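Local coordinates for protein acylneuraminate lyase (Mycoplasma synoviae, PDB 4N4Q) that is a TIM-barrel enzyme of the dihydrodipicolinate synthase family, built here as an assembly of four chains, at residues 89-94 and 126-131; 138-143 and 166-171. All coordinates share one frame; numbering follows the deposited sequence.

Contact 1. Residues 89-94 and 126-131; sequences EETKEL and EEISKA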
loop_
_atom_site.group_PDB
_atom_site.type_symbol
_atom_site.label_atom_id
_atom_site.label_comp_id
_atom_site.label_asym_id
_atom_site.label_seq_id
_atom_site.Cartn_x
_atom_site.Cartn_y
_atom_site.Cartn_z
ATOM N N GLU B 89 12.750 -24.238 19.456
ATOM C CA GLU B 89 12.895 -25.237 20.510
ATOM C C GLU B 89 11.906 -24.964 21.629
ATOM O O GLU B 89 11.373 -25.891 22.229
ATOM C CB GLU B 89 14.332 -25.263 21.048
ATOM C CG GLU B 89 15.345 -25.785 20.046
ATOM C CD GLU B 89 15.004 -27.179 19.568
ATOM O OE1 GLU B 89 14.665 -28.033 20.413
ATOM O OE2 GLU B 89 15.063 -27.420 18.342
ATOM N N GLU B 90 11.667 -23.684 21.898
ATOM C CA GLU B 90 10.653 -23.265 22.862
ATOM C C GLU B 90 9.224 -23.601 22.386
ATOM O O GLU B 90 8.486 -24.261 23.095
ATOM C CB GLU B 90 10.819 -21.791 23.171
ATOM C CG GLU B 90 12.072 -21.502 24.020
ATOM C CD GLU B 90 12.089 -20.088 24.561
ATOM O OE1 GLU B 90 11.162 -19.337 24.204
ATOM O OE2 GLU B 90 13.024 -19.728 25.326
ATOM N N THR B 91 8.863 -23.190 21.176
ATOM C CA THR B 91 7.608 -23.623 20.537
ATOM C C THR B 91 7.396 -25.148 20.557
ATOM O O THR B 91 6.297 -25.635 20.857
ATOM C CB THR B 91 7.506 -23.094 19.071
ATOM O OG1 THR B 91 7.814 -21.701 19.056
ATOM C CG2 THR B 91 6.099 -23.293 18.520
ATOM N N LYS B 92 8.448 -25.903 20.254
ATOM C CA LYS B 92 8.373 -27.373 20.364
ATOM C C LYS B 92 7.992 -27.897 21.764
ATOM O O LYS B 92 7.045 -28.698 21.900
ATOM C CB LYS B 92 9.665 -28.023 19.892
ATOM C CG LYS B 92 9.664 -28.334 18.404
ATOM C CD LYS B 92 10.712 -29.391 18.106
ATOM C CE LYS B 92 11.898 -28.771 17.401
ATOM N NZ LYS B 92 13.128 -29.523 17.761
ATOM N N GLU B 93 8.718 -27.448 22.787
ATOM C CA GLU B 93 8.347 -27.697 24.189
ATOM C C GLU B 93 6.919 -27.228 24.521
ATOM O O GLU B 93 6.188 -27.936 25.231
ATOM C CB GLU B 93 9.353 -27.043 25.164
ATOM C CG GLU B 93 9.055 -27.325 26.666
ATOM C CD GLU B 93 10.204 -26.957 27.610
ATOM O OE1 GLU B 93 11.279 -26.529 27.132
ATOM O OE2 GLU B 93 10.027 -27.080 28.837
ATOM N N LEU B 94 6.517 -26.054 24.018
ATOM C CA LEU B 94 5.146 -25.561 24.256
ATOM C C LEU B 94 4.064 -26.491 23.639
ATOM O O LEU B 94 2.974 -26.650 24.206
ATOM C CB LEU B 94 4.983 -24.105 23.785
ATOM C CG LEU B 94 5.650 -22.941 24.549
ATOM C CD1 LEU B 94 5.190 -21.556 24.014
ATOM C CD2 LEU B 94 5.427 -22.988 26.068
ATOM N N GLU B 126 6.680 -27.370 9.666
ATOM C CA GLU B 126 7.041 -28.795 9.568
ATOM C C GLU B 126 7.797 -29.357 10.755
ATOM O O GLU B 126 7.582 -30.514 11.153
ATOM C CB GLU B 126 7.860 -29.060 8.313
ATOM C CG GLU B 126 7.014 -29.375 7.125
ATOM C CD GLU B 126 7.689 -30.345 6.193
ATOM O OE1 GLU B 126 7.061 -31.391 5.900
ATOM O OE2 GLU B 126 8.842 -30.064 5.771
ATOM N N GLU B 127 8.708 -28.549 11.293
ATOM C CA GLU B 127 9.467 -28.944 12.462
ATOM C C GLU B 127 8.593 -29.039 13.699
ATOM O O GLU B 127 8.754 -29.974 14.501
ATOM C CB GLU B 127 10.627 -27.986 12.704
ATOM C CG GLU B 127 11.998 -28.607 12.470
ATOM C CD GLU B 127 12.998 -28.188 13.533
ATOM O OE1 GLU B 127 13.024 -28.807 14.615
ATOM O OE2 GLU B 127 13.751 -27.228 13.290
ATOM N N ILE B 128 7.686 -28.069 13.858
ATOM C CA ILE B 128 6.712 -28.074 14.946
ATOM C C ILE B 128 5.837 -29.335 14.920
ATOM O O ILE B 128 5.712 -30.015 15.934
ATOM C CB ILE B 128 5.808 -26.794 14.969
ATOM C CG1 ILE B 128 6.650 -25.509 14.955
ATOM C CG2 ILE B 128 4.910 -26.817 16.208
ATOM C CD1 ILE B 128 5.835 -24.213 14.874
ATOM N N SER B 129 5.258 -29.665 13.766
ATOM C CA SER B 129 4.284 -30.765 13.687
ATOM C C SER B 129 4.857 -32.101 14.142
ATOM O O SER B 129 4.120 -33.016 14.514
ATOM C CB SER B 129 3.706 -30.891 12.274
ATOM O OG SER B 129 4.671 -31.366 11.338
ATOM N N LYS B 130 6.180 -32.199 14.118
ATOM C CA LYS B 130 6.888 -33.374 14.566
ATOM C C LYS B 130 6.971 -33.490 16.098
ATOM O O LYS B 130 7.203 -34.579 16.627
ATOM C CB LYS B 130 8.289 -33.364 13.954
ATOM C CG LYS B 130 8.306 -33.837 12.518
ATOM C CD LYS B 130 9.619 -33.559 11.827
ATOM C CE LYS B 130 9.720 -34.427 10.566
ATOM N NZ LYS B 130 10.929 -34.080 9.758
ATOM N N ALA B 131 6.773 -32.385 16.808
ATOM C CA ALA B 131 7.009 -32.352 18.253
ATOM C C ALA B 131 6.013 -33.140 19.112
ATOM O O ALA B 131 6.389 -33.678 20.159
ATOM C CB ALA B 131 7.115 -30.906 18.750
#
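Lys92 on helix 88-100 and Ala131, near the C-terminal end of helix 118-129, bring the two backbones to within 5.6 Å, measured CA to CA. No hydrogen bond spans the gap, so side chains do the joining. The small methyl of Ala131 suits so near an approach: its CB faces the other helix and lies 3.6 Å from Lys92 CG, under the aliphatic part of the lysine. That chain then bends at its third torsion (-107°) and again at the fourth, turning the ammonium toward Glu127. Lys92 NZ forms a salt bridge with Glu127 OE1 at 3.2 Å and a shorter one, 2.9 Å, with OE2 of Glu89, one turn earlier on its own helix. The latter carboxylate is met on its syn side, with the nitrogen 27° out of plane. Glu89 OE2 and Glu127 OE1 stand 4.5 Å apart, and the lysine between them probably offsets their repulsion while they favour its charged form. The other oxygen of Glu127 pairs with Lys273 of the second subunit, carrying the network to the subunit interface. Deeper in, Thr91 CG2 touches Ile128 CD1 at 3.8 Å. Threonine serves both needs here: the methyl, anti to the backbone N, meets the isoleucine, while OG1 bonds Asn87 O and Ser85 N, just before the helix begins. Around this pair of outer helices of the barrel, Leu94 packs on Phe59 of helix 59-73, and Ser129 meets Ile160 in the loop leading to strand 163-168.

Contact 2. Residues 138-143 and 166-171; sequences IYYLPQ and SKYGAT
Ile138 and Ser166, and likewise Tyr139 and Lys167, pair in parallel, and Tyr140 N, one residue on, gives a hydrogen bond to Lys167 O (3.0 Å). At the other end Ile138 O accepts twice: weakly from Lys167 N at 2.8 Å, the N-H poorly aimed, and from Ser166 OG at 3.0 Å, well above the carbonyl plane. The serine hydroxyl reaches it because OG stands anti to the backbone N (chi1 178°), and a side chain this short can reach back to the neighbouring strand's carbonyl while its CB packs beside Ile138 and the residue touches Phe154 of helix 151-158. Strands 136-139 and 163-168 are neighbours in the parallel barrel, joined through helix 151-158 as a beta-alpha-beta crossover; Ile138 and Ser166 face that helix layer, whereas Tyr139 and Lys167 turn inward. These two run side by side. Lys167 CG lies over one face of the tyrosine ring, CD comes 3.6 Å from Tyr139 CZ, and after an extended chain the last torsion (-75°) bends NZ to within 3.6 Å of Tyr139 CE2. Tyr139 OH is held by Tyr46 OH. At the strand ends Tyr168 CE2 sits 3.2 Å above the centre of the Tyr140 ring, the planes inclined at 41°, and Ala170 CB adds a contact at 3.8 Å to Tyr140 CD2. Tyr168 OH bonds to Asp172 O, which helps fix its ring. Where the backbones diverge, a water bridges them, accepting from Gly169 N and donating to Tyr140 O.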
loop_
_atom_site.group_PDB
_atom_site.type_symbol
_atom_site.label_atom_id
_atom_site.label_comp_id
_atom_site.label_asym_id
_atom_site.label_seq_id
_atom_site.Cartn_x
_atom_site.Cartn_y
_atom_site.Cartn_z
ATOM N N ILE B 138 -2.747 -23.104 11.416
ATOM C CA ILE B 138 -1.781 -22.113 10.934
ATOM C C ILE B 138 -2.437 -20.734 10.828
ATOM O O ILE B 138 -3.661 -20.646 10.763
ATOM C CB ILE B 138 -1.068 -22.579 9.626
ATOM C CG1 ILE B 138 -2.046 -22.695 8.465
ATOM C CG2 ILE B 138 -0.357 -23.931 9.863
ATOM C CD1 ILE B 138 -1.365 -22.853 7.132
ATOM N N TYR B 139 -1.660 -19.648 10.869
ATOM C CA TYR B 139 -2.256 -18.322 10.635
ATOM C C TYR B 139 -2.407 -18.105 9.133
ATOM O O TYR B 139 -1.583 -18.582 8.352
ATOM C CB TYR B 139 -1.442 -17.203 11.290
ATOM C CG TYR B 139 -1.867 -16.895 12.723
ATOM C CD1 TYR B 139 -1.717 -17.848 13.724
ATOM C CD2 TYR B 139 -2.434 -15.655 13.060
ATOM C CE1 TYR B 139 -2.097 -17.590 15.045
ATOM C CE2 TYR B 139 -2.833 -15.378 14.378
ATOM C CZ TYR B 139 -2.647 -16.361 15.369
ATOM O OH TYR B 139 -3.020 -16.132 16.674
ATOM N N TYR B 140 -3.465 -17.424 8.703
ATOM C CA TYR B 140 -3.576 -17.152 7.268
ATOM C C TYR B 140 -2.502 -16.143 6.874
ATOM O O TYR B 140 -2.379 -15.086 7.513
ATOM C CB TYR B 140 -4.949 -16.640 6.861
ATOM C CG TYR B 140 -4.981 -16.085 5.456
ATOM C CD1 TYR B 140 -5.043 -16.939 4.354
ATOM C CD2 TYR B 140 -4.939 -14.709 5.223
ATOM C CE1 TYR B 140 -5.071 -16.443 3.066
ATOM C CE2 TYR B 140 -4.970 -14.205 3.937
ATOM C CZ TYR B 140 -5.038 -15.085 2.867
ATOM O OH TYR B 140 -5.072 -14.611 1.594
ATOM N N LEU B 141 -1.728 -16.508 5.848
ATOM C CA LEU B 141 -0.611 -15.707 5.328
ATOM C C LEU B 141 -0.928 -15.181 3.914
ATOM O O LEU B 141 -0.934 -15.977 2.962
ATOM C CB LEU B 141 0.676 -16.554 5.231
ATOM C CG LEU B 141 1.024 -17.886 5.930
ATOM C CD1 LEU B 141 2.403 -18.320 5.466
ATOM C CD2 LEU B 141 1.017 -17.813 7.437
ATOM N N PRO B 142 -1.193 -13.853 3.763
ATOM C CA PRO B 142 -1.368 -13.278 2.402
ATOM C C PRO B 142 -0.072 -13.203 1.556
ATOM O O PRO B 142 -0.071 -13.576 0.366
ATOM C CB PRO B 142 -1.912 -11.863 2.677
ATOM C CG PRO B 142 -1.521 -11.557 4.125
ATOM C CD PRO B 142 -1.548 -12.885 4.829
ATOM N N GLN B 143 1.011 -12.723 2.165
ATOM C CA GLN B 143 2.243 -12.400 1.442
ATOM C C GLN B 143 3.475 -12.679 2.295
ATOM O O GLN B 143 3.563 -12.212 3.433
ATOM C CB GLN B 143 2.237 -10.921 1.022
ATOM N N SER B 166 -6.741 -23.409 9.789
ATOM C CA SER B 166 -6.101 -22.116 9.805
ATOM C C SER B 166 -6.985 -21.172 10.597
ATOM O O SER B 166 -8.203 -21.133 10.386
ATOM C CB SER B 166 -5.985 -21.578 8.364
ATOM O OG SER B 166 -5.407 -20.273 8.337
ATOM N N LYS B 167 -6.382 -20.414 11.508
ATOM C CA LYS B 167 -7.040 -19.236 12.056
ATOM C C LYS B 167 -6.919 -18.127 11.008
ATOM O O LYS B 167 -5.788 -17.774 10.614
ATOM C CB LYS B 167 -6.391 -18.823 13.382
ATOM C CG LYS B 167 -6.779 -17.463 13.880
ATOM C CD LYS B 167 -6.149 -17.237 15.255
ATOM C CE LYS B 167 -6.729 -16.018 15.940
ATOM N NZ LYS B 167 -6.231 -14.743 15.365
ATOM N N TYR B 168 -8.063 -17.594 10.565
ATOM C CA TYR B 168 -8.121 -16.673 9.424
ATOM C C TYR B 168 -8.498 -15.278 9.890
ATOM O O TYR B 168 -9.643 -15.030 10.244
ATOM C CB TYR B 168 -9.140 -17.129 8.356
ATOM C CG TYR B 168 -9.079 -16.261 7.104
ATOM C CD1 TYR B 168 -9.768 -15.047 7.024
ATOM C CD2 TYR B 168 -8.282 -16.628 6.026
ATOM C CE1 TYR B 168 -9.665 -14.223 5.869
ATOM C CE2 TYR B 168 -8.196 -15.831 4.891
ATOM C CZ TYR B 168 -8.864 -14.637 4.821
ATOM O OH TYR B 168 -8.737 -13.874 3.678
ATOM N N GLY B 169 -7.536 -14.370 9.857
ATOM C CA GLY B 169 -7.720 -13.046 10.426
ATOM C C GLY B 169 -7.748 -11.868 9.462
ATOM O O GLY B 169 -8.072 -10.759 9.880
ATOM N N ALA B 170 -7.428 -12.091 8.184
ATOM C CA ALA B 170 -7.373 -10.993 7.201
ATOM C C ALA B 170 -8.746 -10.417 6.957
ATOM O O ALA B 170 -9.753 -11.110 7.127
ATOM C CB ALA B 170 -6.782 -11.472 5.883
ATOM N N THR B 171 -8.801 -9.164 6.512
ATOM C CA THR B 171 -10.094 -8.545 6.218
ATOM C C THR B 171 -10.562 -8.819 4.789
ATOM O O THR B 171 -11.573 -8.263 4.339
ATOM C CB THR B 171 -10.113 -7.017 6.489
ATOM O OG1 THR B 171 -9.290 -6.348 5.527
ATOM C CG2 THR B 171 -9.605 -6.722 7.901
HETATM O O HOH W 1 -4.883 -14.501 9.176
#

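In the fold
Contact 1 and contact 2 are linked along the chain of one barrel: helix 118-129, which supplies half of contact 1, leads into strand 136-139, which supplies half of contact 2. Their centres are 20 Å apart and their nearest atoms about 8 Å, so they do not touch. Contact 1 lies farther out, about 20 Å from the centre of the chain against 12 Å for contact 2, and reaches the second subunit, whereas no other chain touches the segments of contact 2. Contact 2 lies at the C-terminal ends of its strands, the side of a TIM barrel on which active sites are found; contact 1 joins helices of the outer ring.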